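Hydrolase, isochorismatase family (Pseudomonas putida KT2440, PDB 4H17) probably catalyses hydrolysis as an isochorismatase-family enzyme with a Rossmann-like fold, although its exact substrate remains uncertain. Local coordinates at residues G38-S43 with A159-A164; A50-L55 with C129-H134; I67-L72 with I99-R104; G122-I127 with Y147-T152. One frame throughout, in Å; residues are numbered along the deposited sequence.

Contact 1: residues G38-S43 with A159-A164; sequences GPLKLS and ATRDLA. With EDO (1,2-ethanediol), chain H.
R161 and L40 cross obliquely, with L40 CD2 lying over one face of the guanidinium, toward its rim, 3.9 Å from R161 CZ. L163 CD2 covers the opposite face, so the flat group sits between two leucine methyls. In the plane of the guanidinium, a water accepts from R161 NE at 3.0 Å and donates to P39 O at 2.7 Å. The far end of the arginine reaches the second subunit: NH2 makes a salt bridge to D185 and a hydrogen bond to T6 O, both of that chain. The contact thus sits at the dimer interface of this Rossmann-like fold, where the loop between strand 24-29 and helix 45-61, turning in a type I beta turn from G38 to K41, meets the chain leaving strand 150-159. An alanine in place of R161 would probably leave D185 of the second subunit without this salt bridge and open a gap between L40 and L163. Further along, L42 CB packs on A159 CB at 4.2 Å while its CD2 rests against R161 CB. S43 N donates to T160 O at 2.8 Å in a nearly straight bond (175°). Beside it, an ethanediol, probably from the crystallisation liquor, links the segments: T160 N donates to its O2 at 2.8 Å, and that O2 donates to S43 O.

Contact 2: residues A50-L55 with C129-H134; sequences ANIARL and CGFMSH. With SO4 (sulfate ion), chain C.
I52 and C129 are the residues whose CA atoms come closest, 7.1 Å apart, where helix 50-55 passes strand 129-131 with the N-to-C directions at 145° and the axes 9.2 Å apart. This is the helix-on-sheet layering of a Rossmann-like alpha/beta fold: helix 45-61 lies against the parallel sheet, and here it reaches strand 125-131 in the buried interior. I52 carries most of the contact. Its CG1 touches C129 SG at 3.9 Å, while CD1 meets F131 tip to tip, 3.5 Å from CZ, approaching the ring obliquely. L55 CD1 comes against the same sulfur at 4.1 Å, so both aliphatic side chains of the helix bear on the one sulfur; it gets there with SG between the backbone N and carbonyl carbon (chi1 62°). I28 of the adjoining strand touches both I52 and C129, and L42, M45, A48 and A159 pack round F131. At G130's backbone angles (phi 117°) a CB would collide with C129 O, which suits glycine. Beyond F131 the peptide bond is cis, a familiar feature of isochorismatase-like hydrolases. It precedes M132, a selenomethionine at the N-cap position of helix 133-146. A sulfate, probably from the crystallisation liquor, is bound here by Y35, H71, S135 and S136 as well as by M132, whose N donates to sulfate O2 at 2.8 Å.

Contact 3: residues I67-L72 with I99-R104; sequences IHVRHL and IVIEKR. With SO4 (sulfate ion), chain E; SO4 (sulfate ion), chain C.
H71 has K103 NZ over one face of its imidazole, offset toward the rim and 4.0 Å from NE2, and a sulfate oxygen at each of two edge positions. Its ND1 donates to one sulfate's O4 at 2.8 Å; its NE2 donates to O1 of the other at 2.7 Å, in a bent bond (133°). F79 also stacks on this ring. The R104 guanidinium has L72 CB over one face, 3.6 Å from CZ, and the first sulfate's O2 at its edge, while NH1 also bonds to G73 O. Farther down the strands, H68 turns its ring edge to I99 O, and its NE2 is bonded to E98. R70 NE gives its hydrogen to a water in the guanidinium plane.

K103 CG sits between backbone N and carbonyl carbon (chi1 71°), and the chain beyond crosses V69 at about a right angle, so tightly that K103 CD is 3.4 Å from V69 CG1. Its NZ is held by M105 O and S136 OG. The L72 side chain likewise crosses E102, with CD2 against E102 CB, and I67 and I99 lie side by side. Five backbone hydrogen bonds, alternating from H68 N to L72 N, join the strands in parallel register.

Strand 99-103 is the outermost strand on this side of the Rossmann-like sheet. The sulfates gather at its C-terminal end, where such folds usually place their sites; K103, bonded to S136 and in a long, weak ion pair with D30, is consistent with the lysine position of the Asp-Lys-Cys site of relatives, S136 probably standing where they have the cysteine.

Contact 4: residues G122-I127 with Y147-T152; sequences GHLDLI and YGYRCT. With SO4 (sulfate ion), chain D.
D125 and R150 make the charged part of this contact. R150 has two conformers; in one of them NE donates to D125 OD1 at 3.1 Å as a salt bridge, meeting the oxygen from above the carboxylate plane, and NH2 adds a weak bond to OD2 at 3.3 Å. The two planes stand 65° apart, and L124 CB lies over a guanidinium face. A water donates to D125 OD1 and bonds T152 OG1, which is also bonded to A19 N. An alanine instead of D125 would probably leave R150 NE and NH2 without their carboxylate and the guanidinium freer to turn.

Apolar contact falls on the other face of the sheet: L126 CD1 touches Y149 CB at 3.6 Å and C151 SG at 4.1 Å, with L118 and A144 from the flanking helices close by.

Backbone bonds run R150 N to L124 O (2.8 Å), L126 N to R150 O and T152 N to L126 O, in parallel register, and the Y149 ring turns its edge to H123 O and L124 O. G148, with positive phi, ends helix 133-146 in a Schellman motif. The helix joins the two neighbouring parallel strands, 125-131 and 150-159, as a beta-alpha-beta crossover.

How the contacts relate
Contact 2 is the buried one, about 6 Å from the chain's centre and almost wholly apolar; the other three are partly exposed and more polar. Contacts 3 and 4 both pair neighbouring parallel strands of one sheet, but contact 3 forms its edge and ends in sulfates, whereas contact 4 adds a salt bridge. Contacts 2 and 4 share strand 125-131, and contact 2 shares a sulfate with contact 3. Contact 1 lies on the opposite side of the chain's centre from contact 4 and touches contact 2, A159 O probably accepting from S133 N. Its arginine, like H134 in contact 2, reaches the second subunit.

Contact 1: residues G38-S43 with A159-A164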
# COMPACT_ATOMS: atom_id res chain seq x y z
N GLY A 38 22.83 3.78 9.38
CA GLY A 38 21.86 4.02 10.47
C GLY A 38 20.66 3.07 10.51
O GLY A 38 20.68 2.03 9.88
N PRO A 39 19.61 3.43 11.28
CA PRO A 39 18.43 2.59 11.44
C PRO A 39 17.68 2.37 10.14
O PRO A 39 16.94 1.37 10.01
CB PRO A 39 17.55 3.37 12.45
CG PRO A 39 18.06 4.75 12.41
CD PRO A 39 19.51 4.68 12.04
N LEU A 40 17.83 3.27 9.16
CA LEU A 40 17.14 3.12 7.87
C LEU A 40 18.06 2.50 6.81
O LEU A 40 17.74 2.49 5.65
CB LEU A 40 16.51 4.43 7.38
CG LEU A 40 15.44 4.98 8.31
CD1 LEU A 40 15.07 6.35 7.78
CD2 LEU A 40 14.23 4.04 8.34
N LYS A 41 19.18 1.90 7.24
CA LYS A 41 20.05 1.23 6.29
C LYS A 41 19.28 0.09 5.65
O LYS A 41 18.76 -0.76 6.40
CB LYS A 41 21.29 0.66 6.99
CG LYS A 41 22.27 -0.00 6.07
CD LYS A 41 23.37 -0.70 6.88
CE LYS A 41 24.36 -1.38 5.94
NZ LYS A 41 25.75 -1.41 6.50
N LEU A 42 19.23 0.03 4.32
CA LEU A 42 18.41 -0.97 3.62
C LEU A 42 19.26 -2.17 3.30
O LEU A 42 20.50 -2.08 3.30
CB LEU A 42 17.70 -0.43 2.39
CG LEU A 42 16.86 0.82 2.70
CD1 LEU A 42 16.20 1.30 1.41
CD2 LEU A 42 15.79 0.64 3.77
N SER A 43 18.58 -3.28 3.02
CA SER A 43 19.27 -4.53 2.71
C SER A 43 19.38 -4.72 1.22
O SER A 43 18.48 -4.36 0.48
CB SER A 43 18.55 -5.74 3.30
OG SER A 43 18.49 -5.66 4.70
N ALA A 159 14.40 -1.74 -2.61
CA ALA A 159 14.82 -2.41 -1.42
C ALA A 159 14.05 -1.95 -0.22
O ALA A 159 13.39 -0.90 -0.24
CB ALA A 159 16.31 -2.21 -1.17
N THR A 160 14.20 -2.70 0.84
CA THR A 160 13.64 -2.35 2.12
C THR A 160 14.58 -2.81 3.25
O THR A 160 15.79 -3.07 3.03
CB THR A 160 12.21 -2.89 2.23
OG1 THR A 160 11.61 -2.43 3.45
CG2 THR A 160 12.19 -4.38 2.19
N ARG A 161 14.05 -2.77 4.47
CA ARG A 161 14.81 -3.18 5.65
C ARG A 161 14.05 -4.21 6.50
O ARG A 161 12.86 -4.49 6.28
CB ARG A 161 15.20 -1.97 6.45
CG ARG A 161 14.04 -1.33 7.24
CD ARG A 161 14.42 -0.01 7.91
NE ARG A 161 13.58 0.30 9.08
CZ ARG A 161 12.31 0.70 9.04
NH1 ARG A 161 11.68 0.88 7.88
NH2 ARG A 161 11.69 0.91 10.20
N ASP A 162 14.76 -4.83 7.45
CA ASP A 162 14.14 -5.67 8.44
C ASP A 162 13.08 -4.89 9.17
O ASP A 162 13.34 -3.77 9.65
CB ASP A 162 15.15 -6.17 9.49
CG ASP A 162 16.18 -7.16 8.96
OD1 ASP A 162 16.17 -7.55 7.80
OD2 ASP A 162 17.03 -7.57 9.78
N LEU A 163 11.89 -5.47 9.35
CA LEU A 163 10.84 -4.82 10.15
C LEU A 163 10.40 -5.58 11.37
O LEU A 163 10.47 -6.83 11.41
CB LEU A 163 9.59 -4.53 9.32
CG LEU A 163 9.76 -3.66 8.09
CD1 LEU A 163 8.46 -3.59 7.30
CD2 LEU A 163 10.28 -2.30 8.44
N ALA A 164 10.02 -4.83 12.40
CA ALA A 164 9.42 -5.41 13.57
C ALA A 164 8.05 -5.98 13.31
O ALA A 164 7.24 -5.37 12.65
CB ALA A 164 9.34 -4.40 14.69
C1 EDO H . 15.97 -7.44 -0.07
O1 EDO H . 17.32 -7.43 0.42
C2 EDO H . 15.65 -6.02 -0.55
O2 EDO H . 15.71 -5.06 0.51
O HOH W 1 15.35 -0.18 11.51

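Contact 2: residues A50-L55 with C129-H134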
# COMPACT_ATOMS: atom_id res chain seq x y z
N ALA A 50 23.13 -0.49 -8.07
CA ALA A 50 23.72 -0.80 -9.37
C ALA A 50 22.62 -0.92 -10.43
O ALA A 50 22.80 -0.49 -11.57
CB ALA A 50 24.55 -2.08 -9.27
N ASN A 51 21.46 -1.48 -10.06
CA ASN A 51 20.35 -1.61 -11.02
C ASN A 51 19.66 -0.29 -11.35
O ASN A 51 19.32 -0.06 -12.50
CB ASN A 51 19.37 -2.70 -10.62
CG ASN A 51 19.90 -4.08 -10.93
OD1 ASN A 51 20.56 -4.31 -11.95
ND2 ASN A 51 19.58 -5.04 -10.07
N ILE A 52 19.54 0.61 -10.37
CA ILE A 52 19.01 1.94 -10.66
C ILE A 52 19.97 2.63 -11.66
O ILE A 52 19.56 3.27 -12.62
CB ILE A 52 18.77 2.76 -9.36
CG1 ILE A 52 17.67 2.12 -8.53
CG2 ILE A 52 18.40 4.18 -9.76
CD1 ILE A 52 17.46 2.70 -7.17
N ALA A 53 21.28 2.46 -11.46
CA ALA A 53 22.23 3.07 -12.32
C ALA A 53 22.09 2.52 -13.74
O ALA A 53 22.16 3.26 -14.69
CB ALA A 53 23.65 2.89 -11.80
N ARG A 54 21.83 1.21 -13.85
CA ARG A 54 21.60 0.60 -15.17
C ARG A 54 20.36 1.17 -15.83
O ARG A 54 20.38 1.44 -17.04
CB ARG A 54 21.50 -0.92 -15.08
CG ARG A 54 22.79 -1.57 -14.65
CD ARG A 54 22.70 -3.08 -14.54
NE ARG A 54 24.01 -3.61 -14.16
CZ ARG A 54 24.32 -4.18 -13.00
NH1 ARG A 54 23.42 -4.37 -12.03
NH2 ARG A 54 25.55 -4.63 -12.79
N LEU A 55 19.28 1.35 -15.06
CA LEU A 55 18.06 1.90 -15.62
C LEU A 55 18.29 3.32 -16.05
O LEU A 55 17.86 3.71 -17.13
CB LEU A 55 16.92 1.86 -14.61
CG LEU A 55 16.37 0.47 -14.23
CD1 LEU A 55 15.51 0.58 -12.98
CD2 LEU A 55 15.61 -0.15 -15.40
N CYS A 129 11.20 2.55 -9.54
CA CYS A 129 12.19 1.90 -8.71
C CYS A 129 12.42 2.80 -7.49
O CYS A 129 11.90 3.91 -7.45
CB CYS A 129 13.47 1.67 -9.51
SG CYS A 129 14.27 3.17 -10.11
N GLY A 130 13.21 2.28 -6.55
CA GLY A 130 13.65 3.04 -5.37
C GLY A 130 13.17 2.48 -4.05
O GLY A 130 12.96 1.27 -3.89
N PHE A 131 12.99 3.37 -3.08
CA PHE A 131 13.04 3.06 -1.68
C PHE A 131 12.04 3.84 -0.88
O PHE A 131 11.73 5.01 -1.22
CB PHE A 131 14.45 3.40 -1.13
CG PHE A 131 15.52 2.91 -2.03
CD1 PHE A 131 15.81 1.55 -2.11
CD2 PHE A 131 16.26 3.79 -2.76
CE1 PHE A 131 16.73 1.09 -3.02
CE2 PHE A 131 17.24 3.35 -3.65
CZ PHE A 131 17.51 1.98 -3.76
N MSE A 132 11.51 3.27 0.23
CA MSE A 132 11.55 1.81 0.57
C MSE A 132 10.41 1.12 -0.13
O MSE A 132 9.35 1.72 -0.39
CB MSE A 132 11.37 1.64 2.09
CG MSE A 132 12.48 2.33 2.86
SE MSE A 132 12.44 2.06 4.79
CE MSE A 132 10.64 2.80 5.18
N SER A 133 10.60 -0.14 -0.47
CA SER A 133 9.63 -0.84 -1.30
C SER A 133 8.25 -0.85 -0.65
O SER A 133 7.25 -0.69 -1.36
CB SER A 133 10.08 -2.27 -1.62
OG SER A 133 10.33 -3.02 -0.49
N HIS A 134 8.17 -1.04 0.66
CA HIS A 134 6.87 -1.23 1.36
C HIS A 134 6.16 0.09 1.68
O HIS A 134 5.01 0.09 2.09
CB HIS A 134 7.01 -2.05 2.64
CG HIS A 134 7.79 -1.36 3.70
ND1 HIS A 134 9.16 -1.22 3.64
CD2 HIS A 134 7.40 -0.71 4.81
CE1 HIS A 134 9.57 -0.51 4.66
NE2 HIS A 134 8.53 -0.22 5.42
S SO4 C . 10.09 5.71 2.78
O1 SO4 C . 9.98 6.99 2.05
O2 SO4 C . 9.71 4.60 1.95
O3 SO4 C . 9.12 5.78 3.91
O4 SO4 C . 11.41 5.53 3.41

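Contact 3: residues I67-L72 with I99-R104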
# COMPACT_ATOMS: atom_id res chain seq x y z
N ILE A 67 12.22 11.04 -13.83
CA ILE A 67 11.73 11.78 -12.64
C ILE A 67 12.38 11.23 -11.38
O ILE A 67 12.33 10.03 -11.10
CB ILE A 67 10.23 11.64 -12.48
CG1 ILE A 67 9.52 12.24 -13.69
CG2 ILE A 67 9.82 12.24 -11.15
CD1 ILE A 67 8.03 11.93 -13.79
N HIS A 68 13.10 12.09 -10.67
CA HIS A 68 13.70 11.76 -9.40
C HIS A 68 12.86 12.36 -8.26
O HIS A 68 12.56 13.57 -8.25
CB HIS A 68 15.11 12.36 -9.29
CG HIS A 68 16.01 12.05 -10.44
ND1 HIS A 68 16.98 11.07 -10.37
CD2 HIS A 68 16.13 12.60 -11.67
CE1 HIS A 68 17.63 11.02 -11.51
NE2 HIS A 68 17.15 11.95 -12.31
N VAL A 69 12.51 11.52 -7.31
CA VAL A 69 11.77 11.93 -6.13
C VAL A 69 12.69 11.85 -4.90
O VAL A 69 13.39 10.86 -4.76
CB VAL A 69 10.54 11.00 -5.95
CG1 VAL A 69 9.81 11.34 -4.69
CG2 VAL A 69 9.60 11.07 -7.16
N ARG A 70 12.63 12.84 -4.01
CA ARG A 70 13.30 12.78 -2.73
C ARG A 70 12.39 13.27 -1.62
O ARG A 70 11.46 14.05 -1.86
CB ARG A 70 14.54 13.70 -2.69
CG ARG A 70 15.73 13.19 -3.47
CD ARG A 70 16.97 14.01 -3.13
NE ARG A 70 16.91 15.39 -3.66
CZ ARG A 70 17.96 16.23 -3.67
NH1 ARG A 70 19.12 15.90 -3.13
NH2 ARG A 70 17.83 17.44 -4.22
N HIS A 71 12.72 12.86 -0.41
CA HIS A 71 12.10 13.40 0.79
C HIS A 71 12.42 14.87 0.95
O HIS A 71 13.57 15.31 0.71
CB HIS A 71 12.60 12.70 2.02
CG HIS A 71 12.05 11.33 2.23
ND1 HIS A 71 11.49 10.92 3.41
CD2 HIS A 71 12.02 10.27 1.40
CE1 HIS A 71 11.08 9.67 3.29
NE2 HIS A 71 11.44 9.24 2.10
N LEU A 72 11.42 15.63 1.40
CA LEU A 72 11.70 16.97 1.90
C LEU A 72 12.64 16.88 3.11
O LEU A 72 13.58 17.66 3.21
CB LEU A 72 10.42 17.68 2.26
CG LEU A 72 9.68 18.24 1.06
CD1 LEU A 72 8.24 18.53 1.47
CD2 LEU A 72 10.36 19.51 0.55
N ILE A 99 13.68 15.68 -14.34
CA ILE A 99 12.73 16.25 -13.37
C ILE A 99 13.10 15.80 -11.95
O ILE A 99 13.44 14.63 -11.72
CB ILE A 99 11.33 15.78 -13.74
CG1 ILE A 99 10.95 16.39 -15.08
CG2 ILE A 99 10.33 16.03 -12.65
CD1 ILE A 99 9.93 15.59 -15.82
N VAL A 100 13.00 16.72 -10.98
CA VAL A 100 13.34 16.41 -9.59
C VAL A 100 12.30 17.02 -8.67
O VAL A 100 12.05 18.22 -8.74
CB VAL A 100 14.76 16.93 -9.20
CG1 VAL A 100 15.16 16.43 -7.82
CG2 VAL A 100 15.82 16.48 -10.17
N ILE A 101 11.70 16.19 -7.85
CA ILE A 101 10.75 16.67 -6.88
C ILE A 101 11.06 16.27 -5.47
O ILE A 101 11.76 15.26 -5.18
CB ILE A 101 9.33 16.23 -7.25
CG1 ILE A 101 9.22 14.71 -7.31
CG2 ILE A 101 8.89 16.87 -8.58
CD1 ILE A 101 7.79 14.24 -7.44
N GLU A 102 10.52 17.10 -4.58
CA GLU A 102 10.60 16.88 -3.14
C GLU A 102 9.22 16.66 -2.60
O GLU A 102 8.28 17.40 -2.93
CB GLU A 102 11.15 18.09 -2.39
CG GLU A 102 12.29 18.82 -3.03
CD GLU A 102 13.00 19.73 -2.03
OE1 GLU A 102 13.76 19.22 -1.19
OE2 GLU A 102 12.75 20.95 -2.07
N LYS A 103 9.09 15.63 -1.78
CA LYS A 103 7.78 15.23 -1.26
C LYS A 103 7.75 15.08 0.27
O LYS A 103 8.78 14.73 0.91
CB LYS A 103 7.37 13.92 -1.93
CG LYS A 103 8.19 12.73 -1.44
CD LYS A 103 7.68 11.42 -2.01
CE LYS A 103 8.36 10.25 -1.34
NZ LYS A 103 8.03 10.04 0.08
N ARG A 104 6.56 15.28 0.86
CA ARG A 104 6.36 15.07 2.30
C ARG A 104 5.81 13.70 2.67
O ARG A 104 6.15 13.15 3.73
CB ARG A 104 5.46 16.15 2.91
CG ARG A 104 5.39 16.00 4.44
CD ARG A 104 6.75 16.06 5.14
NE ARG A 104 7.25 17.40 5.01
CZ ARG A 104 8.47 17.85 5.33
NH1 ARG A 104 9.42 17.06 5.78
NH2 ARG A 104 8.72 19.14 5.15
S SO4 E . 10.30 13.43 5.46
O1 SO4 E . 9.31 12.31 5.63
O2 SO4 E . 10.25 14.20 6.75
O3 SO4 E . 10.12 14.18 4.26
O4 SO4 E . 11.62 12.75 5.50
S SO4 C . 10.09 5.71 2.78
O1 SO4 C . 9.98 6.99 2.05
O2 SO4 C . 9.71 4.60 1.95
O3 SO4 C . 9.12 5.78 3.91
O4 SO4 C . 11.41 5.53 3.41
O HOH W 2 14.62 16.64 -4.45
O HOH W 3 13.57 20.06 1.91

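Contact 4: residues G122-I127 with Y147-T152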
# COMPACT_ATOMS: atom_id res chain seq x y z
N GLY A 122 2.87 12.57 -21.12
CA GLY A 122 2.07 11.85 -22.07
C GLY A 122 2.10 10.34 -22.04
O GLY A 122 1.43 9.74 -22.85
N HIS A 123 2.86 9.73 -21.12
CA HIS A 123 2.94 8.24 -21.05
C HIS A 123 2.14 7.65 -19.92
O HIS A 123 2.31 8.01 -18.76
CB HIS A 123 4.40 7.79 -20.95
CG HIS A 123 5.24 8.32 -22.05
ND1 HIS A 123 5.07 7.94 -23.36
CD2 HIS A 123 6.25 9.22 -22.04
CE1 HIS A 123 5.93 8.59 -24.12
NE2 HIS A 123 6.66 9.38 -23.34
N LEU A 124 1.27 6.70 -20.27
CA LEU A 124 0.55 5.93 -19.27
C LEU A 124 1.43 4.89 -18.59
O LEU A 124 1.14 4.54 -17.45
CB LEU A 124 -0.68 5.26 -19.89
CG LEU A 124 -1.84 6.22 -20.20
CD1 LEU A 124 -2.98 5.45 -20.87
CD2 LEU A 124 -2.36 6.92 -18.95
N ASP A 125 2.51 4.45 -19.25
CA ASP A 125 3.47 3.48 -18.70
C ASP A 125 4.61 4.11 -17.89
O ASP A 125 5.43 4.90 -18.37
CB ASP A 125 4.10 2.59 -19.78
CG ASP A 125 3.14 1.56 -20.38
OD1 ASP A 125 2.70 0.65 -19.65
OD2 ASP A 125 2.93 1.54 -21.60
N LEU A 126 4.66 3.69 -16.64
CA LEU A 126 5.65 4.14 -15.67
C LEU A 126 6.50 2.98 -15.23
O LEU A 126 6.00 1.93 -14.86
CB LEU A 126 4.98 4.75 -14.44
CG LEU A 126 3.87 5.79 -14.64
CD1 LEU A 126 3.30 6.20 -13.29
CD2 LEU A 126 4.32 6.97 -15.47
N ILE A 127 7.81 3.18 -15.28
CA ILE A 127 8.78 2.26 -14.71
C ILE A 127 9.21 2.91 -13.39
O ILE A 127 9.67 4.07 -13.38
CB ILE A 127 9.97 2.00 -15.65
CG1 ILE A 127 9.46 1.32 -16.94
CG2 ILE A 127 11.01 1.14 -14.95
CD1 ILE A 127 10.43 1.37 -18.09
N TYR A 147 -4.95 7.07 -10.85
CA TYR A 147 -4.89 8.02 -11.98
C TYR A 147 -4.79 7.32 -13.33
O TYR A 147 -4.64 7.95 -14.37
CB TYR A 147 -3.72 8.94 -11.76
CG TYR A 147 -3.91 9.94 -10.68
CD1 TYR A 147 -4.97 10.87 -10.77
CD2 TYR A 147 -3.02 10.06 -9.63
CE1 TYR A 147 -5.15 11.83 -9.82
CE2 TYR A 147 -3.19 11.04 -8.67
CZ TYR A 147 -4.25 11.95 -8.78
OH TYR A 147 -4.49 12.93 -7.83
N GLY A 148 -4.89 6.01 -13.31
CA GLY A 148 -4.97 5.24 -14.54
C GLY A 148 -3.64 4.92 -15.18
O GLY A 148 -3.60 4.43 -16.30
N TYR A 149 -2.53 5.11 -14.47
CA TYR A 149 -1.26 4.67 -14.97
C TYR A 149 -1.02 3.18 -14.88
O TYR A 149 -1.59 2.49 -14.02
CB TYR A 149 -0.10 5.39 -14.25
CG TYR A 149 -0.18 6.88 -14.52
CD1 TYR A 149 0.30 7.41 -15.69
CD2 TYR A 149 -0.74 7.74 -13.58
CE1 TYR A 149 0.20 8.78 -15.98
CE2 TYR A 149 -0.83 9.09 -13.84
CZ TYR A 149 -0.38 9.61 -15.03
OH TYR A 149 -0.49 10.97 -15.26
N ARG A 150 -0.21 2.69 -15.80
CA ARG A 150 0.23 1.32 -15.82
C ARG A 150 1.64 1.30 -15.28
O ARG A 150 2.54 1.87 -15.90
CB ARG A 150 0.25 0.80 -17.25
CG ARG A 150 -1.11 0.55 -17.85
CD ARG A 150 -0.95 -0.14 -19.21
NE ARG A 150 -0.30 0.71 -20.22
CZ ARG A 150 -0.94 1.59 -21.00
NH1 ARG A 150 -2.26 1.75 -20.91
NH2 ARG A 150 -0.26 2.31 -21.89
N CYS A 151 1.84 0.64 -14.16
CA CYS A 151 3.14 0.66 -13.47
C CYS A 151 3.87 -0.64 -13.70
O CYS A 151 3.28 -1.71 -13.63
CB CYS A 151 2.94 0.87 -11.98
SG CYS A 151 2.46 2.56 -11.57
N THR A 152 5.18 -0.53 -13.93
CA THR A 152 6.07 -1.67 -13.95
C THR A 152 7.12 -1.39 -12.87
O THR A 152 7.88 -0.40 -12.98
CB THR A 152 6.75 -1.87 -15.30
OG1 THR A 152 5.74 -2.18 -16.27
CG2 THR A 152 7.75 -2.99 -15.22
S SO4 D . -2.96 13.28 -4.37
O1 SO4 D . -2.93 13.59 -2.93
O2 SO4 D . -2.41 11.94 -4.50
O3 SO4 D . -2.10 14.25 -5.06
O4 SO4 D . -4.38 13.32 -4.86
O HOH W 4 3.91 -0.31 -17.05